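Local coordinates for protein fructosyl amine:oxygen oxidoreductase (Neosartorya fumigata, PDB 4WCT) that oxidatively deglycates fructosyl amines (Amadori products) with a bound FAD, probably passing the electrons to oxygen to give hydrogen peroxide, at residues 210-218 and 373-381; 243-254 and 314-322. All blocks are in the same frame, centred on the assembly; numbering follows the deposited sequence.

Interaction 1. Residues 210-218 and 373-381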
loop_
_atom_site.group_PDB
_atom_site.type_symbol
_atom_site.label_atom_id
_atom_site.label_comp_id
_atom_site.label_asym_id
_atom_site.label_seq_id
_atom_site.Cartn_x
_atom_site.Cartn_y
_atom_site.Cartn_z
ATOM N N SER A 210 0.655 -21.026 10.415
ATOM C CA SER A 210 -0.687 -21.346 10.896
ATOM C C SER A 210 -1.017 -20.483 12.108
ATOM O O SER A 210 -0.151 -20.207 12.927
ATOM C CB SER A 210 -0.800 -22.841 11.300
ATOM O OG SER A 210 -2.149 -23.136 11.630
ATOM N N LEU A 211 -2.288 -20.159 12.258
ATOM C CA LEU A 211 -2.826 -19.732 13.535
ATOM C C LEU A 211 -3.102 -20.984 14.371
ATOM O O LEU A 211 -3.282 -22.072 13.817
ATOM C CB LEU A 211 -4.122 -18.949 13.358
ATOM C CG LEU A 211 -4.035 -17.665 12.512
ATOM C CD1 LEU A 211 -5.394 -16.998 12.405
ATOM C CD2 LEU A 211 -3.012 -16.710 13.109
ATOM N N VAL A 212 -3.055 -20.806 15.678
ATOM C CA VAL A 212 -3.259 -21.885 16.639
ATOM C C VAL A 212 -4.559 -21.637 17.411
ATOM O O VAL A 212 -4.846 -20.526 17.838
ATOM C CB VAL A 212 -2.055 -22.001 17.587
ATOM C CG1 VAL A 212 -2.240 -23.151 18.573
ATOM C CG2 VAL A 212 -0.789 -22.200 16.783
ATOM N N TYR A 213 -5.419 -22.659 17.456
ATOM C CA TYR A 213 -6.750 -22.526 18.051
ATOM C C TYR A 213 -6.917 -23.432 19.252
ATOM O O TYR A 213 -6.336 -24.500 19.295
ATOM C CB TYR A 213 -7.816 -22.898 17.035
ATOM C CG TYR A 213 -7.898 -21.955 15.871
ATOM C CD1 TYR A 213 -7.137 -22.174 14.728
ATOM C CD2 TYR A 213 -8.829 -20.931 15.854
ATOM C CE1 TYR A 213 -7.204 -21.321 13.641
ATOM C CE2 TYR A 213 -8.975 -20.135 14.718
ATOM C CZ TYR A 213 -8.109 -20.300 13.653
ATOM O OH TYR A 213 -8.217 -19.462 12.556
ATOM N N GLU A 214 -7.652 -22.948 20.243
ATOM C CA GLU A 214 -8.096 -23.772 21.374
ATOM C C GLU A 214 -9.472 -23.306 21.785
ATOM O O GLU A 214 -9.698 -22.109 21.928
ATOM C CB GLU A 214 -7.141 -23.646 22.549
ATOM C CG GLU A 214 -5.869 -24.456 22.358
ATOM C CD GLU A 214 -4.844 -24.198 23.443
ATOM O OE1 GLU A 214 -5.225 -23.659 24.506
ATOM O OE2 GLU A 214 -3.656 -24.525 23.222
ATOM N N ASP A 215 -10.400 -24.251 21.934
ATOM C CA ASP A 215 -11.764 -23.921 22.347
ATOM C C ASP A 215 -12.425 -22.877 21.436
ATOM O O ASP A 215 -13.094 -21.968 21.919
ATOM C CB ASP A 215 -11.766 -23.401 23.788
ATOM C CG ASP A 215 -11.447 -24.490 24.800
ATOM O OD1 ASP A 215 -11.641 -25.681 24.480
ATOM O OD2 ASP A 215 -11.004 -24.153 25.917
ATOM N N GLY A 216 -12.106 -22.936 20.151
ATOM C CA GLY A 216 -12.773 -22.136 19.147
ATOM C C GLY A 216 -12.238 -20.717 19.041
ATOM O O GLY A 216 -12.830 -19.887 18.357
ATOM N N ASP A 217 -11.154 -20.431 19.754
ATOM C CA ASP A 217 -10.525 -19.105 19.680
ATOM C C ASP A 217 -9.044 -19.213 19.299
ATOM O O ASP A 217 -8.429 -20.259 19.447
ATOM C CB ASP A 217 -10.699 -18.382 21.023
ATOM C CG ASP A 217 -10.616 -16.879 20.912
ATOM O OD1 ASP A 217 -10.415 -16.359 19.789
ATOM O OD2 ASP A 217 -10.678 -16.207 21.973
ATOM N N VAL A 218 -8.450 -18.102 18.848
ATOM C CA VAL A 218 -7.040 -18.086 18.498
ATOM C C VAL A 218 -6.195 -17.806 19.730
ATOM O O VAL A 218 -6.422 -16.819 20.447
ATOM C CB VAL A 218 -6.762 -17.020 17.394
ATOM C CG1 VAL A 218 -5.271 -16.871 17.132
ATOM C CG2 VAL A 218 -7.489 -17.413 16.123
ATOM N N HIS A 373 -12.380 -10.852 14.857
ATOM C CA HIS A 373 -13.036 -11.947 14.145
ATOM C C HIS A 373 -14.280 -12.377 14.949
ATOM O O HIS A 373 -14.187 -12.612 16.152
ATOM C CB HIS A 373 -12.069 -13.113 14.012
ATOM C CG HIS A 373 -12.509 -14.150 13.038
ATOM N ND1 HIS A 373 -13.681 -14.857 13.191
ATOM C CD2 HIS A 373 -12.033 -14.482 11.812
ATOM C CE1 HIS A 373 -13.904 -15.585 12.110
ATOM N NE2 HIS A 373 -12.868 -15.448 11.302
ATOM N N PRO A 374 -15.422 -12.535 14.264
ATOM C CA PRO A 374 -16.639 -12.753 15.038
ATOM C C PRO A 374 -16.659 -14.106 15.736
ATOM O O PRO A 374 -17.416 -14.266 16.688
ATOM C CB PRO A 374 -17.770 -12.656 13.988
ATOM C CG PRO A 374 -17.108 -12.678 12.657
ATOM C CD PRO A 374 -15.723 -12.100 12.885
ATOM N N GLU A 375 -15.972 -15.092 15.179
ATOM C CA GLU A 375 -15.965 -16.458 15.729
ATOM C C GLU A 375 -14.765 -16.676 16.641
ATOM O O GLU A 375 -14.699 -17.683 17.339
ATOM C CB GLU A 375 -15.913 -17.516 14.617
ATOM C CG GLU A 375 -16.789 -17.254 13.408
ATOM C CD GLU A 375 -18.235 -17.087 13.781
ATOM O OE1 GLU A 375 -18.682 -17.824 14.681
ATOM O OE2 GLU A 375 -18.901 -16.188 13.221
ATOM N N HIS A 376 -13.748 -15.824 16.510
ATOM C CA HIS A 376 -12.505 -15.951 17.271
ATOM C C HIS A 376 -12.088 -14.599 17.849
ATOM O O HIS A 376 -11.241 -13.902 17.289
ATOM C CB HIS A 376 -11.360 -16.532 16.444
ATOM C CG HIS A 376 -11.787 -17.543 15.433
ATOM N ND1 HIS A 376 -12.264 -18.790 15.785
ATOM C CD2 HIS A 376 -11.658 -17.559 14.088
ATOM C CE1 HIS A 376 -12.525 -19.480 14.690
ATOM N NE2 HIS A 376 -12.168 -18.757 13.646
ATOM N N PRO A 377 -12.678 -14.228 18.985
ATOM C CA PRO A 377 -12.592 -12.846 19.475
ATOM C C PRO A 377 -11.196 -12.402 19.886
ATOM O O PRO A 377 -10.960 -11.201 20.015
ATOM C CB PRO A 377 -13.499 -12.845 20.718
ATOM C CG PRO A 377 -13.695 -14.287 21.083
ATOM C CD PRO A 377 -13.605 -15.049 19.795
ATOM N N SER A 378 -10.277 -13.339 20.094
ATOM C CA SER A 378 -8.912 -12.941 20.449
ATOM C C SER A 378 -8.078 -12.624 19.215
ATOM O O SER A 378 -6.911 -12.253 19.352
ATOM C CB SER A 378 -8.220 -14.000 21.302
ATOM O OG SER A 378 -9.014 -14.293 22.436
ATOM N N LEU A 379 -8.658 -12.820 18.029
ATOM C CA LEU A 379 -7.979 -12.495 16.779
ATOM C C LEU A 379 -8.486 -11.146 16.288
ATOM O O LEU A 379 -9.686 -10.960 16.082
ATOM C CB LEU A 379 -8.272 -13.576 15.731
ATOM C CG LEU A 379 -7.743 -13.285 14.327
ATOM C CD1 LEU A 379 -6.223 -13.359 14.302
ATOM C CD2 LEU A 379 -8.318 -14.307 13.365
ATOM N N LEU A 380 -7.546 -10.269 15.957
ATOM C CA LEU A 380 -7.837 -9.021 15.268
ATOM C C LEU A 380 -7.153 -9.060 13.904
ATOM O O LEU A 380 -6.001 -9.438 13.824
ATOM C CB LEU A 380 -7.273 -7.858 16.060
ATOM C CG LEU A 380 -7.454 -6.468 15.460
ATOM C CD1 LEU A 380 -8.904 -6.018 15.503
ATOM C CD2 LEU A 380 -6.595 -5.505 16.240
ATOM N N VAL A 381 -7.924 -8.869 12.857
ATOM C CA VAL A 381 -7.353 -8.757 11.498
ATOM C C VAL A 381 -7.153 -7.280 11.144
ATOM O O VAL A 381 -7.975 -6.438 11.455
ATOM C CB VAL A 381 -8.215 -9.493 10.433
ATOM C CG1 VAL A 381 -8.360 -10.970 10.771
ATOM C CG2 VAL A 381 -9.587 -8.854 10.242
#
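The backbones come closest where Asp217 lies opposite His376, 4.4 Å apart at CA, so that the beta hairpin 208-223, reversed by a type I' turn from Glu214 to Asp217, rests against the type I turn from His376 to Leu379. That second turn leads into strand 379-383 of the six-stranded sheet of what is probably the Rossmann-type FAD-binding domain, while the hairpin belongs to a separate three-stranded antiparallel sheet. The carboxylate of Asp217 grips the turn twice. OD1 takes the backbone N-H of Ser378 through its syn lone pair at 3.0 Å, and it also accepts from the N of Val218, which comes from above the carboxylate plane. OD2 receives the hydroxyl OG of Ser378 at 2.6 Å, again from above that plane. CG of Asp217 stands anti to the backbone N (chi1 -156°), which carries both oxygens over to the turn, with the ring of Pro377 alongside. His376 is fixed from two directions. ND1 donates an almost straight bond of 2.9 Å to Gly216 O, which lies in the plane of the imidazole. Tyr213 forms a T-shaped pair with the same ring, the planes 66° apart, and its CE2 sits over the centre of one imidazole face. CB of Glu375 covers the opposite face. Deeper in, Val218 and Leu379 bring aliphatic groups together, and Val218 also touches Thr234 of strand 233-236, the neighbour of 379-383 in its sheet. Leu211 crosses Leu379 at about a right angle, its CD1 reaching Leu379 CD2 at 4.1 Å.

Interaction 2. Residues 243-254 and 314-322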
loop_
_atom_site.group_PDB
_atom_site.type_symbol
_atom_site.label_atom_id
_atom_site.label_comp_id
_atom_site.label_asym_id
_atom_site.label_seq_id
_atom_site.Cartn_x
_atom_site.Cartn_y
_atom_site.Cartn_z
ATOM N N ASP A 243 -3.664 -13.771 3.527
ATOM C CA ASP A 243 -4.724 -14.554 2.924
ATOM C C ASP A 243 -4.509 -16.043 3.034
ATOM O O ASP A 243 -5.450 -16.803 2.808
ATOM C CB ASP A 243 -4.835 -14.136 1.432
ATOM C CG ASP A 243 -6.124 -14.581 0.772
ATOM O OD1 ASP A 243 -7.208 -14.468 1.391
ATOM O OD2 ASP A 243 -6.034 -14.960 -0.440
ATOM N N SER A 244 -3.266 -16.476 3.260
ATOM C CA SER A 244 -2.956 -17.898 3.406
ATOM C C SER A 244 -3.073 -18.406 4.852
ATOM O O SER A 244 -3.065 -19.628 5.083
ATOM C CB SER A 244 -1.558 -18.186 2.860
ATOM O OG SER A 244 -0.586 -17.674 3.749
ATOM N N LEU A 245 -3.304 -17.503 5.806
ATOM C CA LEU A 245 -3.240 -17.838 7.232
ATOM C C LEU A 245 -4.597 -17.883 7.901
ATOM O O LEU A 245 -4.718 -18.323 9.035
ATOM C CB LEU A 245 -2.353 -16.829 7.975
ATOM C CG LEU A 245 -0.894 -16.853 7.561
ATOM C CD1 LEU A 245 -0.159 -15.782 8.332
ATOM C CD2 LEU A 245 -0.257 -18.210 7.821
ATOM N N LEU A 246 -5.617 -17.411 7.202
ATOM C CA LEU A 246 -6.983 -17.400 7.698
ATOM C C LEU A 246 -7.890 -17.524 6.488
ATOM O O LEU A 246 -7.575 -16.982 5.435
ATOM C CB LEU A 246 -7.266 -16.098 8.435
ATOM C CG LEU A 246 -8.669 -15.864 8.968
ATOM C CD1 LEU A 246 -8.854 -16.707 10.227
ATOM C CD2 LEU A 246 -8.901 -14.390 9.259
ATOM N N ASP A 247 -9.058 -18.132 6.663
ATOM C CA ASP A 247 -10.091 -18.083 5.649
ATOM C C ASP A 247 -10.859 -16.764 5.697
ATOM O O ASP A 247 -11.662 -16.530 6.586
ATOM C CB ASP A 247 -11.058 -19.270 5.787
ATOM C CG ASP A 247 -12.081 -19.333 4.663
ATOM O OD1 ASP A 247 -12.071 -18.475 3.742
ATOM O OD2 ASP A 247 -12.971 -20.222 4.750
ATOM N N PHE A 248 -10.465 -15.835 4.824
ATOM C CA PHE A 248 -11.085 -14.532 4.775
ATOM C C PHE A 248 -12.390 -14.524 3.988
ATOM O O PHE A 248 -13.001 -13.454 3.799
ATOM C CB PHE A 248 -10.100 -13.527 4.170
ATOM C CG PHE A 248 -9.135 -12.956 5.156
ATOM C CD1 PHE A 248 -9.500 -11.882 5.931
ATOM C CD2 PHE A 248 -7.884 -13.514 5.331
ATOM C CE1 PHE A 248 -8.621 -11.330 6.836
ATOM C CE2 PHE A 248 -7.004 -12.976 6.250
ATOM C CZ PHE A 248 -7.383 -11.880 6.995
ATOM N N LYS A 249 -12.854 -15.699 3.556
ATOM C CA LYS A 249 -14.178 -15.809 2.916
ATOM C C LYS A 249 -14.248 -14.902 1.690
ATOM O O LYS A 249 -15.235 -14.202 1.465
ATOM C CB LYS A 249 -15.282 -15.466 3.920
ATOM C CG LYS A 249 -15.237 -16.341 5.163
ATOM C CD LYS A 249 -15.433 -17.806 4.812
ATOM C CE LYS A 249 -15.601 -18.664 6.058
ATOM N NZ LYS A 249 -15.363 -20.109 5.802
ATOM N N LYS A 250 -13.149 -14.886 0.938
ATOM C CA LYS A 250 -13.018 -14.108 -0.298
ATOM C C LYS A 250 -12.907 -12.595 -0.133
ATOM O O LYS A 250 -12.839 -11.886 -1.132
ATOM C CB LYS A 250 -14.094 -14.459 -1.328
ATOM C CG LYS A 250 -14.127 -15.938 -1.648
ATOM C CD LYS A 250 -15.168 -16.211 -2.733
ATOM C CE LYS A 250 -15.323 -17.698 -2.992
ATOM N NZ LYS A 250 -16.317 -17.935 -4.084
ATOM N N GLN A 251 -12.673 -12.131 1.091
ATOM C CA GLN A 251 -12.609 -10.713 1.331
ATOM C C GLN A 251 -11.289 -10.099 0.873
ATOM O O GLN A 251 -11.212 -8.883 0.671
ATOM C CB GLN A 251 -12.844 -10.369 2.803
ATOM C CG GLN A 251 -14.247 -10.687 3.292
ATOM C CD GLN A 251 -14.392 -10.383 4.761
ATOM O OE1 GLN A 251 -14.702 -9.255 5.159
ATOM N NE2 GLN A 251 -14.001 -11.326 5.568
ATOM N N LEU A 252 -10.274 -10.919 0.651
ATOM C CA LEU A 252 -8.989 -10.424 0.142
ATOM C C LEU A 252 -8.699 -10.966 -1.234
ATOM O O LEU A 252 -8.736 -12.177 -1.461
ATOM C CB LEU A 252 -7.851 -10.771 1.104
ATOM C CG LEU A 252 -7.895 -10.165 2.511
ATOM C CD1 LEU A 252 -6.649 -10.634 3.289
ATOM C CD2 LEU A 252 -7.973 -8.633 2.518
ATOM N N ARG A 253 -8.203 -10.085 -2.114
ATOM C CA ARG A 253 -7.622 -10.502 -3.375
ATOM C C ARG A 253 -6.176 -10.062 -3.421
ATOM O O ARG A 253 -5.910 -8.899 -3.663
ATOM C CB ARG A 253 -8.369 -9.898 -4.560
ATOM C CG ARG A 253 -7.838 -10.372 -5.875
ATOM C CD ARG A 253 -8.465 -9.684 -7.085
ATOM N NE ARG A 253 -8.076 -8.281 -7.157
ATOM C CZ ARG A 253 -8.622 -7.404 -7.989
ATOM N NH1 ARG A 253 -9.530 -7.804 -8.894
ATOM N NH2 ARG A 253 -8.270 -6.131 -7.899
ATOM N N PRO A 254 -5.233 -10.995 -3.219
ATOM C CA PRO A 254 -3.846 -10.598 -3.389
ATOM C C PRO A 254 -3.574 -10.192 -4.835
ATOM O O PRO A 254 -3.868 -10.944 -5.754
ATOM C CB PRO A 254 -3.058 -11.854 -3.005
ATOM C CG PRO A 254 -3.972 -12.589 -2.066
ATOM C CD PRO A 254 -5.355 -12.331 -2.608
ATOM N N ARG A 314 -11.470 -24.885 -2.090
ATOM C CA ARG A 314 -12.657 -24.611 -2.886
ATOM C C ARG A 314 -12.510 -25.225 -4.265
ATOM O O ARG A 314 -12.000 -24.609 -5.188
ATOM C CB ARG A 314 -12.917 -23.105 -2.999
ATOM C CG ARG A 314 -13.174 -22.395 -1.678
ATOM C CD ARG A 314 -13.586 -20.949 -1.924
ATOM N NE ARG A 314 -13.865 -20.195 -0.702
ATOM C CZ ARG A 314 -12.946 -19.735 0.154
ATOM N NH1 ARG A 314 -11.647 -19.823 -0.091
ATOM N NH2 ARG A 314 -13.347 -19.147 1.259
ATOM N N PRO A 315 -12.991 -26.474 -4.415
ATOM C CA PRO A 315 -12.874 -27.195 -5.684
ATOM C C PRO A 315 -13.376 -26.389 -6.869
ATOM O O PRO A 315 -14.434 -25.789 -6.801
ATOM C CB PRO A 315 -13.746 -28.453 -5.455
ATOM C CG PRO A 315 -13.652 -28.688 -3.988
ATOM C CD PRO A 315 -13.592 -27.304 -3.348
ATOM N N GLY A 316 -12.577 -26.363 -7.928
ATOM C CA GLY A 316 -12.902 -25.694 -9.144
ATOM C C GLY A 316 -12.735 -24.189 -9.121
ATOM O O GLY A 316 -13.059 -23.527 -10.104
ATOM N N GLN A 317 -12.270 -23.647 -7.988
ATOM C CA GLN A 317 -12.105 -22.195 -7.868
ATOM C C GLN A 317 -10.648 -21.799 -7.769
ATOM O O GLN A 317 -9.788 -22.647 -7.598
ATOM C CB GLN A 317 -12.845 -21.680 -6.635
ATOM C CG GLN A 317 -14.336 -21.998 -6.672
ATOM C CD GLN A 317 -15.108 -21.324 -5.573
ATOM O OE1 GLN A 317 -14.891 -20.150 -5.287
ATOM N NE2 GLN A 317 -16.010 -22.066 -4.929
ATOM N N GLU A 318 -10.402 -20.517 -7.999
ATOM C CA GLU A 318 -9.048 -19.949 -8.049
ATOM C C GLU A 318 -8.817 -19.132 -6.801
ATOM O O GLU A 318 -9.734 -18.488 -6.303
ATOM C CB GLU A 318 -8.905 -18.973 -9.227
ATOM C CG GLU A 318 -9.264 -19.491 -10.600
ATOM C CD GLU A 318 -9.330 -18.365 -11.624
ATOM O OE1 GLU A 318 -8.460 -18.365 -12.482
ATOM O OE2 GLU A 318 -10.186 -17.441 -11.507
ATOM N N LYS A 319 -7.551 -18.982 -6.461
ATOM C CA LYS A 319 -7.122 -18.103 -5.391
ATOM C C LYS A 319 -5.731 -17.571 -5.802
ATOM O O LYS A 319 -4.811 -18.348 -6.042
ATOM C CB LYS A 319 -7.013 -18.910 -4.091
ATOM C CG LYS A 319 -6.775 -18.095 -2.828
ATOM C CD LYS A 319 -7.051 -18.889 -1.545
ATOM C CE LYS A 319 -6.838 -18.008 -0.319
ATOM N NZ LYS A 319 -6.846 -18.709 0.985
ATOM N N SER A 320 -5.564 -16.249 -5.746
ATOM C CA SER A 320 -4.306 -15.596 -6.102
ATOM C C SER A 320 -3.246 -15.719 -4.992
ATOM O O SER A 320 -3.510 -15.385 -3.835
ATOM C CB SER A 320 -4.572 -14.113 -6.375
ATOM O OG SER A 320 -3.369 -13.471 -6.820
ATOM N N VAL A 321 -2.071 -16.218 -5.353
ATOM C CA VAL A 321 -0.988 -16.464 -4.403
ATOM C C VAL A 321 0.218 -15.620 -4.777
ATOM O O VAL A 321 0.831 -15.828 -5.818
ATOM C CB VAL A 321 -0.554 -17.942 -4.399
ATOM C CG1 VAL A 321 0.506 -18.148 -3.319
ATOM C CG2 VAL A 321 -1.781 -18.803 -4.138
ATOM N N PRO A 322 0.675 -14.778 -3.855
ATOM C CA PRO A 322 1.883 -14.000 -4.150
ATOM C C PRO A 322 3.126 -14.826 -4.309
ATOM O O PRO A 322 3.264 -15.890 -3.695
ATOM C CB PRO A 322 2.029 -13.078 -2.929
ATOM C CG PRO A 322 0.664 -13.021 -2.321
ATOM C CD PRO A 322 0.037 -14.367 -2.597
HETATM O O HOH W 1 -8.444 -16.477 2.719
HETATM O O HOH W 2 -3.638 -16.152 -1.225
HETATM O O HOH W 3 -9.657 -19.242 1.942
HETATM O O HOH W 4 -17.549 -20.646 -3.038
#
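Asp247 OD1 is held by two protein donors and a water: NH2 of Arg314 at 2.9 Å, the backbone N of Lys249, which closes an Asx turn, and water 3. Arg314 approaches on the syn side, tilted 23° from the carboxylate plane, while Asp247 OD1 lies at the edge of the guanidinium; the two flat groups are turned 72° from each other. Arg314 NH1 shares water 3 with Lys319 NZ and forms a salt bridge with Asp311. Lys250, extended beyond CG, crosses Arg314 obliquely, its CG over the rim of one guanidinium face and its CE 3.7 Å from Arg314 NE, and ends with NZ bonded to Gln317 OE1 at 2.9 Å. Lys319, CG anti to the backbone N (chi1 -171°) and the rest of the chain extended, meets Asp243 from the opposite direction. Its NZ donates to the backbone O of Asp243 at 3.0 Å and to waters 1 and 3, whereas the carboxylate OD2 lies nearer CE than NZ. Water 2 joins Asp243 OD2 to Ser320 O. Where strand 253-263 begins, Ser320 OG gives a 2.8 Å bond to Pro254 O, and Pro254 CB packs on Pro322 CG. Strand 318-320, which pairs with strand 295-310, is thus tied to the loop carrying Leu245, a residue of the FAD pocket. With Arg314 bonded to it directly and Lys319 linked through water 3, the charge of Asp247 is probably largely compensated; Asp247 and Asp311 together probably balance Arg314, while Lys250 is held by a neutral amide and water 4.

Both contacts are partly buried, and they meet along the loop 243-252, where Leu245 O packs on Leu211 CG and the side chain of Leu246 touches both Tyr213 and Val381. Interaction 1 lies farther out, about 26 Å from the chain centre to its own, and joins the hairpin sheet to the turn leading into strand 379-383 of the six-stranded sheet. Interaction 2, about 19 Å out, ties the loop beside the cofactor to strand 318-320 and joins that strand to the start of strand 253-263 of the same sheet. Their chemistry differs: interaction 1 combines direct hydrogen bonds with an aromatic pair and aliphatic packing, whereas interaction 2 relies on charged side chains and bridging waters, with a smaller proline contact.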